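Local coordinates for Ice-binding protein (Leucosporidium, PDB 3UYU), which binds to the surface of ice crystals and inhibits their growth, conferring freeze tolerance on an Arctic yeast, at residues A[133-138]-A[159-164]; A[139-144]-A[166-171]. The protein carries 2 engineered substitutions. All coordinates share one frame; numbering follows the deposited sequence.

Interaction 1 (A[133-138]-A[159-164]); sequences TFEGNG and TLAGGA
The ring of Phe134 meets the neighbouring strand edge-on: the carbonyl O of Thr159 lies in the ring plane, 3.7 Å from Phe134 CD2, while Leu160 approaches obliquely, its methyl CD2 4.3 Å from Phe134 CB. Among its aromatic neighbours in the interior, Trp142 packs edge-to-face with this ring and Phe158 meets it with the planes steeply inclined. The two backbones run parallel and in register, Thr133 beside Thr159, Phe134 beside Leu160 and Glu135 beside Ala161. Phe134 uses both its peptide groups, its N-H reaching Thr159 O at 2.9 Å and its carbonyl O receiving Ala161 N at 2.8 Å. Gly136 N adds a third bond, to Ala161 O (3.1 Å). On the face opposite Phe134, the side chains of Thr133 and Thr159 cross at a slant and their hydroxyls hydrogen-bond, Thr133 OG1 to Thr159 OG1 at 2.7 Å. The rotamers differ: the hydroxyl of Thr133 is anti to its carbonyl carbon (chi1 -61°), whereas that of Thr159 sits between N and C (chi1 75°), and this places the two hydroxyls against each other. The methyl CG2 of Thr133 also lies against Ala161 CB, 4.0 Å away. An alanine in place of Thr133 would probably leave the Thr159 hydroxyl without this mate and open a small gap beside the Ala161 methyl. Past the strands, Gly162 and Gly163 form the centre of a type I' turn with positive phi angles, and a side chain on Gly162 would run into Gly136. Asn137 OD1 accepts a bond from Asp139 N, making an Asx turn. The whole illustrates how adjacent coils of a right-handed parallel beta-helix are joined, strand over strand and corner over corner.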
ATOM      1  N   THR A 133      18.366  27.290   1.514  1.00 14.03           N
ATOM      2  CA  THR A 133      17.183  27.654   2.303  1.00 14.67           C
ATOM      3  C   THR A 133      15.931  27.404   1.513  1.00 14.30           C
ATOM      4  O   THR A 133      15.861  27.741   0.349  1.00 15.14           O
ATOM      5  CB  THR A 133      17.243  29.149   2.652  1.00 14.78           C
ATOM      6  OG1 THR A 133      18.413  29.398   3.444  1.00 15.56           O
ATOM      7  CG2 THR A 133      15.983  29.555   3.473  1.00 16.56           C
ATOM      8  N   PHE A 134      14.941  26.776   2.145  1.00 13.36           N
ATOM      9  CA  PHE A 134      13.579  26.629   1.573  1.00 13.69           C
ATOM     10  C   PHE A 134      12.725  27.627   2.286  1.00 14.58           C
ATOM     11  O   PHE A 134      12.661  27.572   3.514  1.00 15.63           O
ATOM     12  CB  PHE A 134      13.045  25.208   1.796  1.00 13.69           C
ATOM     13  CG  PHE A 134      13.913  24.171   1.194  1.00 13.51           C
ATOM     14  CD1 PHE A 134      13.576  23.539  -0.010  1.00 14.25           C
ATOM     15  CD2 PHE A 134      15.077  23.808   1.809  1.00 15.14           C
ATOM     16  CE1 PHE A 134      14.444  22.566  -0.571  1.00 14.45           C
ATOM     17  CE2 PHE A 134      15.933  22.849   1.252  1.00 16.49           C
ATOM     18  CZ  PHE A 134      15.586  22.230   0.030  1.00 14.85           C
ATOM     19  N   GLU A 135      12.061  28.499   1.535  1.00 14.32           N
ATOM     20  CA  GLU A 135      11.166  29.505   2.174  1.00 13.15           C
ATOM     21  C   GLU A 135       9.752  29.365   1.704  1.00 12.51           C
ATOM     22  O   GLU A 135       9.474  29.596   0.482  1.00 13.96           O
ATOM     23  CB  GLU A 135      11.657  30.914   1.886  1.00 14.90           C
ATOM     24  CG  GLU A 135      10.871  31.963   2.675  1.00 19.34           C
ATOM     25  CD  GLU A 135      11.181  33.402   2.249  1.00 27.96           C
ATOM     26  OE1 GLU A 135      12.396  33.743   2.116  1.00 25.09           O
ATOM     27  OE2 GLU A 135      10.187  34.191   2.074  1.00 33.07           O
ATOM     28  N   GLY A 136       8.825  28.987   2.588  1.00 12.24           N
ATOM     29  CA  GLY A 136       7.421  28.938   2.211  1.00 11.88           C
ATOM     30  C   GLY A 136       6.644  28.539   3.431  1.00 12.74           C
ATOM     31  O   GLY A 136       7.262  28.206   4.431  1.00 13.98           O
ATOM     32  N   ASN A 137       5.326  28.546   3.356  1.00 11.91           N
ATOM     33  CA  ASN A 137       4.528  28.302   4.512  1.00 13.27           C
ATOM     34  C   ASN A 137       4.414  26.814   4.837  1.00 14.18           C
ATOM     35  O   ASN A 137       5.064  25.947   4.233  1.00 13.30           O
ATOM     36  CB  ASN A 137       3.158  29.050   4.425  1.00 13.93           C
ATOM     37  CG  ASN A 137       2.230  28.491   3.360  1.00 16.46           C
ATOM     38  OD1 ASN A 137       2.325  27.297   2.999  1.00 15.48           O
ATOM     39  ND2 ASN A 137       1.275  29.304   2.874  1.00 17.35           N
ATOM     40  N   GLY A 138       3.579  26.526   5.826  1.00 14.02           N
ATOM     41  CA  GLY A 138       3.468  25.195   6.413  1.00 14.12           C
ATOM     42  C   GLY A 138       2.801  24.198   5.481  1.00 12.60           C
ATOM     43  O   GLY A 138       2.925  22.988   5.741  1.00 13.38           O
ATOM     44  N   THR A 159      18.196  24.724   5.381  1.00 14.38           N
ATOM     45  CA  THR A 159      17.494  25.509   6.417  1.00 15.50           C
ATOM     46  C   THR A 159      16.063  25.704   5.979  1.00 15.26           C
ATOM     47  O   THR A 159      15.768  25.890   4.782  1.00 14.92           O
ATOM     48  CB  THR A 159      18.274  26.883   6.644  1.00 16.51           C
ATOM     49  OG1 THR A 159      18.017  27.740   5.586  1.00 26.92           O
ATOM     50  CG2 THR A 159      19.681  26.670   6.761  1.00 19.27           C
ATOM     51  N   LEU A 160      15.152  25.668   6.951  1.00 14.37           N
ATOM     52  CA  LEU A 160      13.742  25.886   6.667  1.00 14.26           C
ATOM     53  C   LEU A 160      13.421  27.337   7.113  1.00 15.87           C
ATOM     54  O   LEU A 160      13.903  27.848   8.197  1.00 17.05           O
ATOM     55  CB  LEU A 160      12.860  24.884   7.449  1.00 12.73           C
ATOM     56  CG  LEU A 160      13.118  23.427   7.103  1.00 14.91           C
ATOM     57  CD1 LEU A 160      12.243  22.492   8.007  1.00 15.72           C
ATOM     58  CD2 LEU A 160      13.008  23.193   5.601  1.00 16.82           C
ATOM     59  N   ALA A 161      12.640  28.006   6.271  1.00 12.33           N
ATOM     60  CA  ALA A 161      12.150  29.349   6.661  1.00 13.02           C
ATOM     61  C   ALA A 161      10.736  29.558   6.246  1.00 11.71           C
ATOM     62  O   ALA A 161      10.262  28.877   5.353  1.00 13.64           O
ATOM     63  CB  ALA A 161      13.052  30.391   5.999  1.00 12.44           C
ATOM     64  N   GLY A 162      10.013  30.499   6.883  1.00 10.83           N
ATOM     65  CA  GLY A 162       8.688  30.822   6.469  1.00 10.80           C
ATOM     66  C   GLY A 162       7.567  29.934   6.985  1.00 10.95           C
ATOM     67  O   GLY A 162       6.397  30.140   6.673  1.00 14.41           O
ATOM     68  N   GLY A 163       7.905  28.886   7.746  1.00 12.10           N
ATOM     69  CA  GLY A 163       6.902  27.907   8.228  1.00 12.95           C
ATOM     70  C   GLY A 163       7.036  26.510   7.613  1.00 12.45           C
ATOM     71  O   GLY A 163       6.330  25.590   8.066  1.00 13.51           O
ATOM     72  N   ALA A 164       8.003  26.395   6.701  1.00 12.29           N
ATOM     73  CA  ALA A 164       8.173  25.169   5.827  1.00 13.85           C
ATOM     74  C   ALA A 164       8.408  23.931   6.684  1.00 14.05           C
ATOM     75  O   ALA A 164       8.962  23.996   7.784  1.00 13.79           O
ATOM     76  CB  ALA A 164       9.328  25.353   4.840  1.00 15.52           C
TER

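Interaction 2 (A[139-144]-A[166-171]); sequences DATWVF and STNIAF
Phe144 and Phe171 lie side by side in an offset stack, with ring centroids 4.2 Å apart and planes at 15°. CD1 of Phe144 sits over the centre of the Phe171 ring, whereas Phe171 CE1 falls near the rim of Phe144; the two are bridged partners on the same face, and with CG anti to the carbonyl carbon in both, the side chains run alongside each other. Apolar packing of Ile169 on the rings continues this row: Ile169 sets CG1 3.6 Å from Trp142 CE3 and its other branch, CG2, at the edge of the Phe144 ring. Parallel backbone bonds hold the register, Trp142 N to Asn168 O (3.0 Å), Ala170 N to Trp142 O and Phe144 N to Ala170 O (2.9 Å). Two waters add polar links, both through Asn168 ND2, which donates to one water bound to Ala140 O (2.8 Å) and to another that reaches Asp139 OD2 more loosely (3.3 Å). The indole N-H of Trp142 is spent on Leu115 O of the preceding coil. Strand 118-122 pairs with 142-146, strand 188-191 pairs with 169-173, and Phe134 of strand 132-135 packs against Ile169 and Phe171 in the interior of the beta-helix.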
ATOM      1  N   ASP A 139       2.122  24.719   4.446  1.00 13.75           N
ATOM      2  CA  ASP A 139       1.477  23.788   3.516  1.00 15.86           C
ATOM      3  C   ASP A 139       2.165  23.785   2.178  1.00 14.76           C
ATOM      4  O   ASP A 139       1.704  23.089   1.224  1.00 16.53           O
ATOM      5  CB  ASP A 139       0.014  24.128   3.247  1.00 17.90           C
ATOM      6  CG  ASP A 139      -0.873  23.892   4.433  1.00 19.86           C
ATOM      7  OD1 ASP A 139      -1.800  24.710   4.511  1.00 29.97           O
ATOM      8  OD2 ASP A 139      -0.610  23.029   5.314  1.00 28.07           O
ATOM      9  N   ALA A 140       3.202  24.597   2.043  1.00 13.61           N
ATOM     10  CA  ALA A 140       3.890  24.733   0.752  1.00 12.34           C
ATOM     11  C   ALA A 140       4.588  23.460   0.395  1.00 13.17           C
ATOM     12  O   ALA A 140       5.113  22.798   1.271  1.00 13.20           O
ATOM     13  CB  ALA A 140       4.868  25.844   0.743  1.00 14.19           C
ATOM     14  N   THR A 141       4.621  23.164  -0.914  1.00 11.43           N
ATOM     15  CA  THR A 141       5.320  21.973  -1.408  1.00 11.36           C
ATOM     16  C   THR A 141       6.403  22.280  -2.431  1.00 11.50           C
ATOM     17  O   THR A 141       6.294  23.251  -3.230  1.00 12.04           O
ATOM     18  CB  THR A 141       4.338  20.910  -2.006  1.00 11.69           C
ATOM     19  OG1 THR A 141       3.460  21.598  -2.908  1.00 12.97           O
ATOM     20  CG2 THR A 141       3.549  20.245  -0.895  1.00 13.22           C
ATOM     21  N   TRP A 142       7.462  21.453  -2.381  1.00 12.87           N
ATOM     22  CA  TRP A 142       8.608  21.548  -3.297  1.00 12.44           C
ATOM     23  C   TRP A 142       8.856  20.134  -3.876  1.00 12.93           C
ATOM     24  O   TRP A 142       8.900  19.174  -3.137  1.00 11.91           O
ATOM     25  CB  TRP A 142       9.889  21.886  -2.535  1.00 11.76           C
ATOM     26  CG  TRP A 142      10.019  23.310  -2.023  1.00 13.22           C
ATOM     27  CD1 TRP A 142      10.724  24.343  -2.609  1.00 11.61           C
ATOM     28  CD2 TRP A 142       9.486  23.824  -0.790  1.00 14.55           C
ATOM     29  NE1 TRP A 142      10.661  25.470  -1.793  1.00 12.15           N
ATOM     30  CE2 TRP A 142       9.911  25.180  -0.688  1.00 14.81           C
ATOM     31  CE3 TRP A 142       8.691  23.281   0.238  1.00 15.16           C
ATOM     32  CZ2 TRP A 142       9.564  26.016   0.403  1.00 13.05           C
ATOM     33  CZ3 TRP A 142       8.343  24.105   1.334  1.00 10.72           C
ATOM     34  CH2 TRP A 142       8.772  25.496   1.372  1.00 10.94           C
ATOM     35  N   VAL A 143       9.095  20.052  -5.189  1.00 12.08           N
ATOM     36  CA  VAL A 143       9.605  18.814  -5.791  1.00 12.66           C
ATOM     37  C   VAL A 143      10.736  19.172  -6.695  1.00 11.31           C
ATOM     38  O   VAL A 143      10.579  20.127  -7.497  1.00 12.31           O
ATOM     39  CB  VAL A 143       8.508  18.083  -6.628  1.00 11.22           C
ATOM     40  CG1 VAL A 143       9.173  16.928  -7.488  1.00 12.40           C
ATOM     41  CG2 VAL A 143       7.411  17.602  -5.712  1.00 15.41           C
ATOM     42  N   PHE A 144      11.856  18.461  -6.534  1.00 11.29           N
ATOM     43  CA  PHE A 144      13.058  18.518  -7.423  1.00 12.86           C
ATOM     44  C   PHE A 144      13.107  17.294  -8.294  1.00 12.91           C
ATOM     45  O   PHE A 144      12.984  16.174  -7.805  1.00 13.93           O
ATOM     46  CB  PHE A 144      14.327  18.612  -6.544  1.00 11.21           C
ATOM     47  CG  PHE A 144      14.198  19.765  -5.562  1.00 15.97           C
ATOM     48  CD1 PHE A 144      13.507  19.595  -4.343  1.00 17.14           C
ATOM     49  CD2 PHE A 144      14.545  21.053  -5.942  1.00 17.31           C
ATOM     50  CE1 PHE A 144      13.273  20.731  -3.492  1.00 16.18           C
ATOM     51  CE2 PHE A 144      14.357  22.150  -5.104  1.00 17.38           C
ATOM     52  CZ  PHE A 144      13.702  22.011  -3.886  1.00 18.56           C
ATOM     53  N   SER A 166       9.727  19.740   6.245  1.00 11.09           N
ATOM     54  CA  SER A 166      10.402  18.786   5.369  1.00 10.52           C
ATOM     55  C   SER A 166       9.495  17.611   4.967  1.00 10.32           C
ATOM     56  O   SER A 166       9.915  16.850   4.095  1.00  9.64           O
ATOM     57  CB  SER A 166      11.690  18.246   6.066  1.00 10.59           C
ATOM     58  OG  SER A 166      11.356  17.557   7.276  1.00 15.47           O
ATOM     59  N   THR A 167       8.320  17.434   5.550  1.00 10.84           N
ATOM     60  CA  THR A 167       7.372  16.460   4.974  1.00 11.91           C
ATOM     61  C   THR A 167       6.898  16.884   3.603  1.00 13.78           C
ATOM     62  O   THR A 167       6.335  16.059   2.885  1.00 15.09           O
ATOM     63  CB  THR A 167       6.159  16.247   5.870  1.00 14.71           C
ATOM     64  OG1 THR A 167       5.515  17.482   6.154  1.00 20.41           O
ATOM     65  CG2 THR A 167       6.653  15.701   7.212  1.00 15.15           C
ATOM     66  N   ASN A 168       7.084  18.170   3.257  1.00 10.93           N
ATOM     67  CA  ASN A 168       6.573  18.737   2.007  1.00 10.62           C
ATOM     68  C   ASN A 168       7.653  18.990   0.986  1.00 10.65           C
ATOM     69  O   ASN A 168       7.396  19.780   0.063  1.00 11.82           O
ATOM     70  CB  ASN A 168       5.758  20.034   2.305  1.00 12.40           C
ATOM     71  CG  ASN A 168       4.509  19.723   3.126  1.00 14.73           C
ATOM     72  OD1 ASN A 168       3.905  18.629   3.000  1.00 15.35           O
ATOM     73  ND2 ASN A 168       4.132  20.689   4.013  1.00 13.58           N
ATOM     74  N   ILE A 169       8.853  18.384   1.152  1.00  8.78           N
ATOM     75  CA  ILE A 169      10.024  18.613   0.274  1.00 10.81           C
ATOM     76  C   ILE A 169      10.403  17.218  -0.245  1.00 10.98           C
ATOM     77  O   ILE A 169      10.701  16.311   0.559  1.00 11.72           O
ATOM     78  CB  ILE A 169      11.218  19.235   1.077  1.00 11.92           C
ATOM     79  CG1 ILE A 169      10.838  20.676   1.579  1.00 11.03           C
ATOM     80  CG2 ILE A 169      12.450  19.286   0.247  1.00 13.49           C
ATOM     81  CD1 ILE A 169      11.885  21.269   2.617  1.00 13.00           C
ATOM     82  N   ALA A 170      10.344  17.046  -1.573  1.00 10.02           N
ATOM     83  CA  ALA A 170      10.711  15.748  -2.185  1.00 10.41           C
ATOM     84  C   ALA A 170      11.713  15.916  -3.292  1.00 10.41           C
ATOM     85  O   ALA A 170      11.536  16.793  -4.144  1.00 13.12           O
ATOM     86  CB  ALA A 170       9.455  15.060  -2.734  1.00 10.73           C
ATOM     87  N   PHE A 171      12.767  15.084  -3.250  1.00 11.05           N
ATOM     88  CA  PHE A 171      13.813  15.104  -4.255  1.00 12.50           C
ATOM     89  C   PHE A 171      13.784  13.811  -5.013  1.00 12.17           C
ATOM     90  O   PHE A 171      14.063  12.740  -4.455  1.00 14.01           O
ATOM     91  CB  PHE A 171      15.195  15.219  -3.555  1.00 12.43           C
ATOM     92  CG  PHE A 171      15.568  16.623  -3.073  1.00 12.56           C
ATOM     93  CD1 PHE A 171      16.441  17.404  -3.844  1.00 16.43           C
ATOM     94  CD2 PHE A 171      15.125  17.116  -1.831  1.00 18.79           C
ATOM     95  CE1 PHE A 171      16.850  18.706  -3.430  1.00 16.79           C
ATOM     96  CE2 PHE A 171      15.496  18.439  -1.403  1.00 15.48           C
ATOM     97  CZ  PHE A 171      16.362  19.200  -2.180  1.00 15.98           C
TER
HETATM   98  O   HOH W   1       1.261  20.360   5.109  1.00 25.23           O
HETATM   99  O   HOH W   2       5.779  23.245   3.922  1.00 11.78           O

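In the fold
From the N terminus, the chain passes through 133-138, turns a corner and enters 139-144 without a break; it then continues through strand 150-152 to 159-164 and 166-171. Interaction 1 closes a loop of 20 intervening residues and interaction 2 one of 21, and because their segments alternate the two loops cross. Each contact thus joins the same two coils, on different walls of the beta-helix. The walls meet inside, where Phe134 CE1 lies 3.4 Å from Phe144 CZ, and at the corner, where Ala164 CB lies 3.5 Å from Trp142 CH2. Strand 150-152, which lies within both loops, belongs to the third wall, which carries the inferred ice-binding residues Thr45, Ser127 and Ala214.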